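Local coordinates for protein putative histidinol-phosphate aminotransferase (Burkholderia pseudomallei, PDB 3P1T) that probably transfers an amino group between L-histidinol phosphate and 2-oxoglutarate, using pyridoxal 5'-phosphate as cofactor, in the biosynthesis of histidine, at residues A[91-96]-A[138-143]; A[99-104]-A[305-310]; A[171-176]-A[277-282]. One frame throughout, in Å; residues are numbered along the deposited sequence.

How the contacts relate
Contact 1 lies within the seven-stranded sheet of the large domain, pairing strands 92-96 and 137-142. Contacts 2 and 3 each tie a loop region of that domain to the four-stranded sheet of the small domain, contact 2 through the loop between strands 299-303 and 312-316, contact 3 through residues 277-279, leading into strand 279-283. Centres of contacts 1 and 2 are about 14 Å apart, of 2 and 3 about 15 Å, of 1 and 3 about 19 Å. Along the chain the segments of contacts 1 and 2 alternate, while both segments of contact 3 fall between those of contact 2. Tyr103 packs on Val140, Leu309 on Leu281 and Asn143 on Glu171. Contacts 2 and 3 thus bridge the domains beside the cleft that holds the active site in this fold.

Contact 1 (A[91-96]-A[138-143])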
loop_
_atom_site.group_PDB
_atom_site.type_symbol
_atom_site.label_atom_id
_atom_site.label_comp_id
_atom_site.label_asym_id
_atom_site.label_seq_id
_atom_site.Cartn_x
_atom_site.Cartn_y
_atom_site.Cartn_z
HETATM N N MSE A 91 1.368 2.832 -25.538
HETATM C CA MSE A 91 2.776 2.923 -25.901
HETATM C C MSE A 91 3.514 1.572 -25.770
HETATM O O MSE A 91 3.082 0.659 -25.043
HETATM C CB MSE A 91 3.495 3.971 -25.015
HETATM C CG MSE A 91 2.859 5.367 -25.049
HETATM SE SE MSE A 91 3.954 6.734 -24.140
HETATM C CE MSE A 91 5.092 7.218 -25.616
ATOM N N ARG A 92 4.662 1.473 -26.458
ATOM C CA ARG A 92 5.540 0.325 -26.343
ATOM C C ARG A 92 6.474 0.618 -25.200
ATOM O O ARG A 92 7.111 1.671 -25.164
ATOM C CB ARG A 92 6.277 0.050 -27.656
ATOM C CG ARG A 92 7.155 -1.187 -27.608
ATOM C CD ARG A 92 7.874 -1.438 -28.911
ATOM N NE ARG A 92 8.953 -0.483 -29.178
ATOM C CZ ARG A 92 9.932 -0.688 -30.059
ATOM N NH1 ARG A 92 10.010 -1.836 -30.720
ATOM N NH2 ARG A 92 10.874 0.230 -30.243
ATOM N N PHE A 93 6.514 -0.274 -24.227
ATOM C CA PHE A 93 7.385 -0.104 -23.076
ATOM C C PHE A 93 8.739 -0.730 -23.400
ATOM O O PHE A 93 8.816 -1.835 -23.954
ATOM C CB PHE A 93 6.734 -0.676 -21.815
ATOM C CG PHE A 93 5.675 0.282 -21.321
ATOM C CD1 PHE A 93 4.423 0.336 -21.929
ATOM C CD2 PHE A 93 5.949 1.179 -20.296
ATOM C CE1 PHE A 93 3.472 1.278 -21.532
ATOM C CE2 PHE A 93 4.982 2.099 -19.882
ATOM C CZ PHE A 93 3.761 2.153 -20.515
ATOM N N VAL A 94 9.799 0.052 -23.158
ATOM C CA VAL A 94 11.167 -0.331 -23.477
ATOM C C VAL A 94 11.999 -0.380 -22.185
ATOM O O VAL A 94 12.115 0.615 -21.468
ATOM C CB VAL A 94 11.771 0.633 -24.522
ATOM C CG1 VAL A 94 13.253 0.366 -24.732
ATOM C CG2 VAL A 94 11.026 0.558 -25.840
ATOM N N THR A 95 12.559 -1.551 -21.894
ATOM C CA THR A 95 13.384 -1.778 -20.706
ATOM C C THR A 95 14.681 -2.472 -21.120
ATOM O O THR A 95 14.782 -2.978 -22.246
ATOM C CB THR A 95 12.606 -2.609 -19.657
ATOM O OG1 THR A 95 12.344 -3.921 -20.176
ATOM C CG2 THR A 95 11.309 -1.938 -19.205
ATOM N N ALA A 96 15.669 -2.507 -20.205
ATOM C CA ALA A 96 16.941 -3.203 -20.436
ATOM C C ALA A 96 16.835 -4.659 -20.047
ATOM O O ALA A 96 16.138 -4.998 -19.094
ATOM C CB ALA A 96 18.047 -2.543 -19.649
ATOM N N CYS A 138 7.814 4.334 -24.361
ATOM C CA CYS A 138 7.990 4.755 -22.987
ATOM C C CYS A 138 9.173 3.968 -22.435
ATOM O O CYS A 138 9.081 2.745 -22.282
ATOM C CB CYS A 138 6.722 4.557 -22.168
ATOM S SG CYS A 138 6.916 5.008 -20.427
ATOM N N VAL A 139 10.319 4.633 -22.270
ATOM C CA VAL A 139 11.545 3.964 -21.862
ATOM C C VAL A 139 11.675 4.048 -20.348
ATOM O O VAL A 139 11.612 5.136 -19.780
ATOM C CB VAL A 139 12.781 4.544 -22.596
ATOM C CG1 VAL A 139 14.044 3.796 -22.206
ATOM C CG2 VAL A 139 12.589 4.499 -24.112
ATOM N N VAL A 140 11.816 2.875 -19.702
ATOM C CA VAL A 140 11.961 2.717 -18.246
ATOM C C VAL A 140 13.320 2.053 -17.978
ATOM O O VAL A 140 13.504 0.873 -18.279
ATOM C CB VAL A 140 10.780 1.922 -17.603
ATOM C CG1 VAL A 140 10.987 1.740 -16.101
ATOM C CG2 VAL A 140 9.435 2.585 -17.882
ATOM N N LEU A 141 14.279 2.824 -17.446
ATOM C CA LEU A 141 15.633 2.340 -17.134
ATOM C C LEU A 141 16.062 2.688 -15.709
ATOM O O LEU A 141 15.707 3.747 -15.188
ATOM C CB LEU A 141 16.658 2.935 -18.110
ATOM C CG LEU A 141 16.538 2.533 -19.567
ATOM C CD1 LEU A 141 17.173 3.542 -20.445
ATOM C CD2 LEU A 141 17.082 1.136 -19.814
ATOM N N ALA A 142 16.860 1.798 -15.093
ATOM C CA ALA A 142 17.424 2.020 -13.761
ATOM C C ALA A 142 18.805 2.652 -13.909
ATOM O O ALA A 142 19.618 2.152 -14.699
ATOM C CB ALA A 142 17.493 0.710 -12.982
ATOM N N ASN A 143 19.050 3.786 -13.213
ATOM C CA ASN A 143 20.341 4.490 -13.242
ATOM C C ASN A 143 20.773 4.864 -11.804
ATOM O O ASN A 143 20.158 5.742 -11.199
ATOM C CB ASN A 143 20.293 5.724 -14.140
ATOM C CG ASN A 143 21.630 6.386 -14.371
ATOM O OD1 ASN A 143 22.661 5.736 -14.447
ATOM N ND2 ASN A 143 21.634 7.700 -14.546
HETATM O O HOH W 1 15.332 -1.199 -17.672
#
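Cys138 packs against Phe93 with both of its side-chain heavy atoms. CB stands 3.7 Å above the plane of the Phe93 ring, toward its rim, in a CH-pi contact, while SG, anti to the backbone N (chi1 178°), reaches the ring obliquely in a sulfur-aromatic contact and comes 3.5 Å from CE2 of Phe93. A small, polarisable thiol suits this buried place, since it packs beside an aromatic ring without needing a strong polar partner. Met91, present as selenomethionine, brings its selenium toward Cys138 CB as well. The backbone of Cys138 is held twice, its N donating to Arg92 O at 2.9 Å and its O accepting from Val94 N at 2.9 Å. This alternation is that of parallel strands, here neighbours inside the mixed seven-stranded sheet of the large domain in the fold-type I architecture of PLP-dependent enzymes, with strand 113-117 on the far flank of strand 92-96. Val94 O continues the pattern by accepting from Val140 N, also at 2.9 Å. On one face of the sheet Val94 CB meets Val139 CG2 at 4.0 Å; on the face that carries Phe93 and Cys138, Val140 lies beside the methyl of Thr95, and Tyr103 of helix 102-107 touches both. Beta-branched residues such as these favour extended backbone. Farther on, the strands draw apart, and a water bridges the gap, accepting from Ala96 N at 2.9 Å and donating to Val140 O at 2.8 Å.

Contact 2 (A[99-104]-A[305-310]); sequences GFDGYR and GQFGLH
Asp101 reaches across to Gln306 and Phe307 with every heavy atom of its side chain. Its CB lies 3.8 Å from the backbone O of Gln306. CG sits between the backbone N and the carbonyl carbon (chi1 60°), and from there the carboxylate forks. OD1 approaches the ring of Phe307 obliquely, 3.3 Å from CE1, with the carboxylate plane turned 75° from that of the ring. OD2 accepts a hydrogen bond from Gln306 NE2 at 3.1 Å, on its syn side but 31° out of the carboxylate plane. Gln306, at the exposed margin and extended beyond CG, is long enough to bring NE2 to the carboxylate, and its OE1 is held in turn by Lys302. The contact joins the chain leading into helix 102-107 in the large domain to the loop between strands 299-303 and 312-316, part of the four-stranded sheet of the small domain. Deeper in, Gly99 N donates to Phe307 O at 3.2 Å, and Gly99 O lies at the edge of the Phe307 ring, near its plane, and 3.3 Å from Phe307 CB. Gly308, whose phi is positive, lets the chain turn just after the buried Phe307, whose side chain also touches Pro147.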
loop_
_atom_site.group_PDB
_atom_site.type_symbol
_atom_site.label_atom_id
_atom_site.label_comp_id
_atom_site.label_asym_id
_atom_site.label_seq_id
_atom_site.Cartn_x
_atom_site.Cartn_y
_atom_site.Cartn_z
ATOM N N GLY A 99 18.857 -6.750 -16.889
ATOM C CA GLY A 99 18.545 -5.591 -16.071
ATOM C C GLY A 99 17.542 -5.979 -15.006
ATOM O O GLY A 99 17.212 -7.158 -14.884
ATOM N N PHE A 100 17.044 -5.000 -14.231
ATOM C CA PHE A 100 16.075 -5.222 -13.165
ATOM C C PHE A 100 14.826 -5.939 -13.709
ATOM O O PHE A 100 14.287 -5.560 -14.741
ATOM C CB PHE A 100 15.713 -3.891 -12.506
ATOM C CG PHE A 100 14.667 -4.002 -11.426
ATOM C CD1 PHE A 100 14.909 -4.745 -10.275
ATOM C CD2 PHE A 100 13.445 -3.343 -11.549
ATOM C CE1 PHE A 100 13.933 -4.859 -9.283
ATOM C CE2 PHE A 100 12.481 -3.436 -10.540
ATOM C CZ PHE A 100 12.726 -4.203 -9.422
ATOM N N ASP A 101 14.415 -7.006 -13.035
ATOM C CA ASP A 101 13.354 -7.907 -13.483
ATOM C C ASP A 101 11.937 -7.465 -13.075
ATOM O O ASP A 101 10.961 -8.067 -13.548
ATOM C CB ASP A 101 13.608 -9.330 -12.917
ATOM C CG ASP A 101 13.659 -9.484 -11.386
ATOM O OD1 ASP A 101 14.024 -8.495 -10.691
ATOM O OD2 ASP A 101 13.378 -10.607 -10.891
ATOM N N GLY A 102 11.828 -6.449 -12.219
ATOM C CA GLY A 102 10.545 -5.947 -11.748
ATOM C C GLY A 102 9.630 -5.398 -12.825
ATOM O O GLY A 102 8.409 -5.592 -12.760
ATOM N N TYR A 103 10.213 -4.712 -13.823
ATOM C CA TYR A 103 9.453 -4.126 -14.935
ATOM C C TYR A 103 8.815 -5.247 -15.741
ATOM O O TYR A 103 7.621 -5.170 -16.023
ATOM C CB TYR A 103 10.323 -3.216 -15.819
ATOM C CG TYR A 103 11.248 -2.293 -15.051
ATOM C CD1 TYR A 103 10.764 -1.467 -14.039
ATOM C CD2 TYR A 103 12.594 -2.192 -15.384
ATOM C CE1 TYR A 103 11.614 -0.637 -13.316
ATOM C CE2 TYR A 103 13.442 -1.322 -14.705
ATOM C CZ TYR A 103 12.949 -0.562 -13.663
ATOM O OH TYR A 103 13.801 0.252 -12.983
ATOM N N ARG A 104 9.567 -6.344 -15.997
ATOM C CA ARG A 104 9.027 -7.534 -16.674
ATOM C C ARG A 104 7.788 -8.106 -15.959
ATOM O O ARG A 104 6.834 -8.498 -16.625
ATOM C CB ARG A 104 10.075 -8.639 -16.767
ATOM C CG ARG A 104 10.810 -8.697 -18.075
ATOM C CD ARG A 104 11.666 -9.938 -18.112
ATOM N NE ARG A 104 12.288 -10.106 -19.428
ATOM C CZ ARG A 104 12.828 -11.240 -19.860
ATOM N NH1 ARG A 104 12.792 -12.328 -19.108
ATOM N NH2 ARG A 104 13.379 -11.301 -21.059
ATOM N N GLY A 305 21.345 -14.589 -12.508
ATOM C CA GLY A 305 20.576 -15.312 -13.519
ATOM C C GLY A 305 19.130 -14.826 -13.532
ATOM O O GLY A 305 18.467 -14.841 -14.571
ATOM N N GLN A 306 18.665 -14.317 -12.372
ATOM C CA GLN A 306 17.350 -13.731 -12.135
ATOM C C GLN A 306 17.111 -12.540 -13.046
ATOM O O GLN A 306 15.965 -12.243 -13.381
ATOM C CB GLN A 306 17.280 -13.278 -10.662
ATOM C CG GLN A 306 15.896 -12.855 -10.193
ATOM C CD GLN A 306 15.865 -12.428 -8.748
ATOM O OE1 GLN A 306 16.514 -13.011 -7.862
ATOM N NE2 GLN A 306 15.030 -11.456 -8.465
ATOM N N PHE A 307 18.203 -11.835 -13.414
ATOM C CA PHE A 307 18.180 -10.625 -14.231
ATOM C C PHE A 307 18.687 -10.882 -15.668
ATOM O O PHE A 307 18.809 -9.936 -16.435
ATOM C CB PHE A 307 19.028 -9.537 -13.561
ATOM C CG PHE A 307 18.715 -9.371 -12.098
ATOM C CD1 PHE A 307 17.588 -8.671 -11.686
ATOM C CD2 PHE A 307 19.536 -9.933 -11.126
ATOM C CE1 PHE A 307 17.281 -8.543 -10.326
ATOM C CE2 PHE A 307 19.233 -9.799 -9.768
ATOM C CZ PHE A 307 18.108 -9.104 -9.377
ATOM N N GLY A 308 18.915 -12.143 -16.026
ATOM C CA GLY A 308 19.359 -12.533 -17.362
ATOM C C GLY A 308 20.860 -12.655 -17.503
ATOM O O GLY A 308 21.369 -12.939 -18.600
ATOM N N LEU A 309 21.584 -12.419 -16.387
ATOM C CA LEU A 309 23.036 -12.518 -16.346
ATOM C C LEU A 309 23.450 -13.791 -15.629
ATOM O O LEU A 309 23.997 -13.738 -14.524
ATOM C CB LEU A 309 23.661 -11.295 -15.687
ATOM C CG LEU A 309 23.954 -10.140 -16.590
ATOM C CD1 LEU A 309 24.167 -8.884 -15.785
ATOM C CD2 LEU A 309 25.149 -10.418 -17.475
ATOM N N HIS A 310 23.202 -14.942 -16.275
ATOM C CA HIS A 310 23.569 -16.252 -15.750
ATOM C C HIS A 310 25.067 -16.339 -15.619
ATOM O O HIS A 310 25.795 -15.659 -16.361
ATOM C CB HIS A 310 23.043 -17.365 -16.654
ATOM C CG HIS A 310 21.572 -17.289 -16.831
ATOM N ND1 HIS A 310 21.005 -16.532 -17.851
ATOM C CD2 HIS A 310 20.584 -17.806 -16.065
ATOM C CE1 HIS A 310 19.696 -16.618 -17.673
ATOM N NE2 HIS A 310 19.394 -17.386 -16.622
#

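Contact 3 (A[171-176]-A[277-282]); sequences ETYVDY and ANFVLV
The backbone oxygens of Tyr176 and Ala277, residues whose CA atoms lie 4.9 Å apart, both accept a hydrogen bond from NH1 of Arg258 on helix 244-267, so one guanidinium nitrogen fastens the two segments where they meet. Next to it, Asn278 presses on Tyr176. Its CB stands over the centre of the ring, 3.5 Å from the centroid, and its amide lies stacked at only 15° to the ring plane. A flat amide suits this site because it can stack on one ring and offer its oxygen to the edge of another: Asn278 OD1 meets the edge of Tyr173, near the ring plane and 3.2 Å from CE1, where the C-H groups are weakly positive. Tyr173 is also met over one face by the edge of Phe279, whose CE2 lies above the ring centre in a T-shaped pair with planes at 87°. Ala277 is small enough for its CB to lie 3.5 Å from Tyr173 CB. The phenol oxygens turn to outside partners, Tyr173 OH to Asn24 and Tyr176 OH to His250. A bound tartrate, probably from the crystallisation liquor, lies beside the Tyr173 side chain, nearest atoms about 3 Å apart, consistent with the interdomain cleft that holds the active site in fold-type I aminotransferases.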
loop_
_atom_site.group_PDB
_atom_site.type_symbol
_atom_site.label_atom_id
_atom_site.label_comp_id
_atom_site.label_asym_id
_atom_site.label_seq_id
_atom_site.Cartn_x
_atom_site.Cartn_y
_atom_site.Cartn_z
ATOM N N GLU A 171 16.034 5.877 -10.132
ATOM C CA GLU A 171 17.259 6.246 -9.428
ATOM C C GLU A 171 17.333 5.624 -8.014
ATOM O O GLU A 171 17.848 6.262 -7.102
ATOM C CB GLU A 171 17.387 7.770 -9.349
ATOM C CG GLU A 171 17.905 8.387 -10.646
ATOM C CD GLU A 171 18.315 9.850 -10.600
ATOM O OE1 GLU A 171 17.739 10.611 -9.787
ATOM O OE2 GLU A 171 19.186 10.245 -11.409
ATOM N N THR A 172 16.911 4.331 -7.868
ATOM C CA THR A 172 16.945 3.582 -6.603
ATOM C C THR A 172 18.359 3.585 -5.987
ATOM O O THR A 172 18.493 3.728 -4.758
ATOM C CB THR A 172 16.458 2.130 -6.823
ATOM O OG1 THR A 172 15.062 2.143 -7.103
ATOM C CG2 THR A 172 16.690 1.220 -5.617
ATOM N N TYR A 173 19.403 3.445 -6.821
ATOM C CA TYR A 173 20.761 3.322 -6.287
ATOM C C TYR A 173 21.601 4.608 -6.431
ATOM O O TYR A 173 22.805 4.542 -6.196
ATOM C CB TYR A 173 21.485 2.138 -6.982
ATOM C CG TYR A 173 20.835 0.808 -6.648
ATOM C CD1 TYR A 173 21.048 0.192 -5.413
ATOM C CD2 TYR A 173 19.908 0.230 -7.508
ATOM C CE1 TYR A 173 20.362 -0.971 -5.055
ATOM C CE2 TYR A 173 19.252 -0.957 -7.178
ATOM C CZ TYR A 173 19.477 -1.550 -5.948
ATOM O OH TYR A 173 18.841 -2.726 -5.627
ATOM N N VAL A 174 20.986 5.766 -6.737
ATOM C CA VAL A 174 21.700 7.037 -6.952
ATOM C C VAL A 174 22.532 7.478 -5.707
ATOM O O VAL A 174 23.562 8.121 -5.890
ATOM C CB VAL A 174 20.736 8.181 -7.366
ATOM C CG1 VAL A 174 19.859 8.641 -6.195
ATOM C CG2 VAL A 174 21.493 9.363 -7.970
ATOM N N ASP A 175 22.116 7.139 -4.473
ATOM C CA ASP A 175 22.834 7.595 -3.274
ATOM C C ASP A 175 24.272 6.973 -3.136
ATOM O O ASP A 175 25.101 7.513 -2.395
ATOM C CB ASP A 175 22.012 7.321 -2.012
ATOM C CG ASP A 175 21.039 8.442 -1.627
ATOM O OD1 ASP A 175 20.969 9.468 -2.369
ATOM O OD2 ASP A 175 20.399 8.331 -0.553
ATOM N N TYR A 176 24.581 5.922 -3.899
ATOM C CA TYR A 176 25.911 5.324 -3.893
ATOM C C TYR A 176 26.686 5.722 -5.155
ATOM O O TYR A 176 27.769 5.173 -5.411
ATOM C CB TYR A 176 25.797 3.793 -3.793
ATOM C CG TYR A 176 24.929 3.335 -2.642
ATOM C CD1 TYR A 176 25.380 3.425 -1.322
ATOM C CD2 TYR A 176 23.650 2.840 -2.863
ATOM C CE1 TYR A 176 24.574 3.020 -0.257
ATOM C CE2 TYR A 176 22.837 2.442 -1.808
ATOM C CZ TYR A 176 23.305 2.522 -0.510
ATOM O OH TYR A 176 22.491 2.099 0.511
ATOM N N ALA A 277 26.472 1.481 -7.423
ATOM C CA ALA A 277 25.442 1.128 -6.437
ATOM C C ALA A 277 26.091 0.489 -5.188
ATOM O O ALA A 277 27.308 0.526 -5.086
ATOM C CB ALA A 277 24.436 0.191 -7.067
ATOM N N ASN A 278 25.303 -0.089 -4.253
ATOM C CA ASN A 278 25.798 -0.685 -3.003
ATOM C C ASN A 278 26.102 -2.194 -3.141
ATOM O O ASN A 278 25.963 -2.952 -2.179
ATOM C CB ASN A 278 24.762 -0.468 -1.879
ATOM C CG ASN A 278 23.373 -0.981 -2.156
ATOM O OD1 ASN A 278 22.988 -1.291 -3.293
ATOM N ND2 ASN A 278 22.567 -1.020 -1.121
ATOM N N PHE A 279 26.562 -2.617 -4.314
ATOM C CA PHE A 279 26.855 -4.016 -4.603
ATOM C C PHE A 279 27.879 -4.114 -5.707
ATOM O O PHE A 279 28.161 -3.099 -6.339
ATOM C CB PHE A 279 25.556 -4.760 -5.010
ATOM C CG PHE A 279 24.835 -4.162 -6.196
ATOM C CD1 PHE A 279 25.304 -4.361 -7.490
ATOM C CD2 PHE A 279 23.702 -3.385 -6.019
ATOM C CE1 PHE A 279 24.668 -3.766 -8.580
ATOM C CE2 PHE A 279 23.043 -2.824 -7.116
ATOM C CZ PHE A 279 23.528 -3.019 -8.386
ATOM N N VAL A 280 28.394 -5.333 -5.992
ATOM C CA VAL A 280 29.336 -5.557 -7.100
ATOM C C VAL A 280 28.910 -6.809 -7.878
ATOM O O VAL A 280 28.498 -7.808 -7.264
ATOM C CB VAL A 280 30.831 -5.646 -6.683
ATOM C CG1 VAL A 280 31.380 -4.285 -6.258
ATOM C CG2 VAL A 280 31.074 -6.714 -5.614
ATOM N N LEU A 281 28.977 -6.743 -9.237
ATOM C CA LEU A 281 28.686 -7.897 -10.084
ATOM C C LEU A 281 29.993 -8.642 -10.330
ATOM O O LEU A 281 30.975 -8.024 -10.748
ATOM C CB LEU A 281 28.004 -7.498 -11.388
ATOM C CG LEU A 281 27.447 -8.653 -12.232
ATOM C CD1 LEU A 281 26.164 -9.225 -11.629
ATOM C CD2 LEU A 281 27.169 -8.198 -13.632
ATOM N N VAL A 282 30.027 -9.950 -10.005
ATOM C CA VAL A 282 31.218 -10.798 -10.133
ATOM C C VAL A 282 30.931 -11.956 -11.103
ATOM O O VAL A 282 29.849 -12.544 -11.042
ATOM C CB VAL A 282 31.676 -11.321 -8.741
ATOM C CG1 VAL A 282 32.964 -12.136 -8.845
ATOM C CG2 VAL A 282 31.869 -10.171 -7.766
#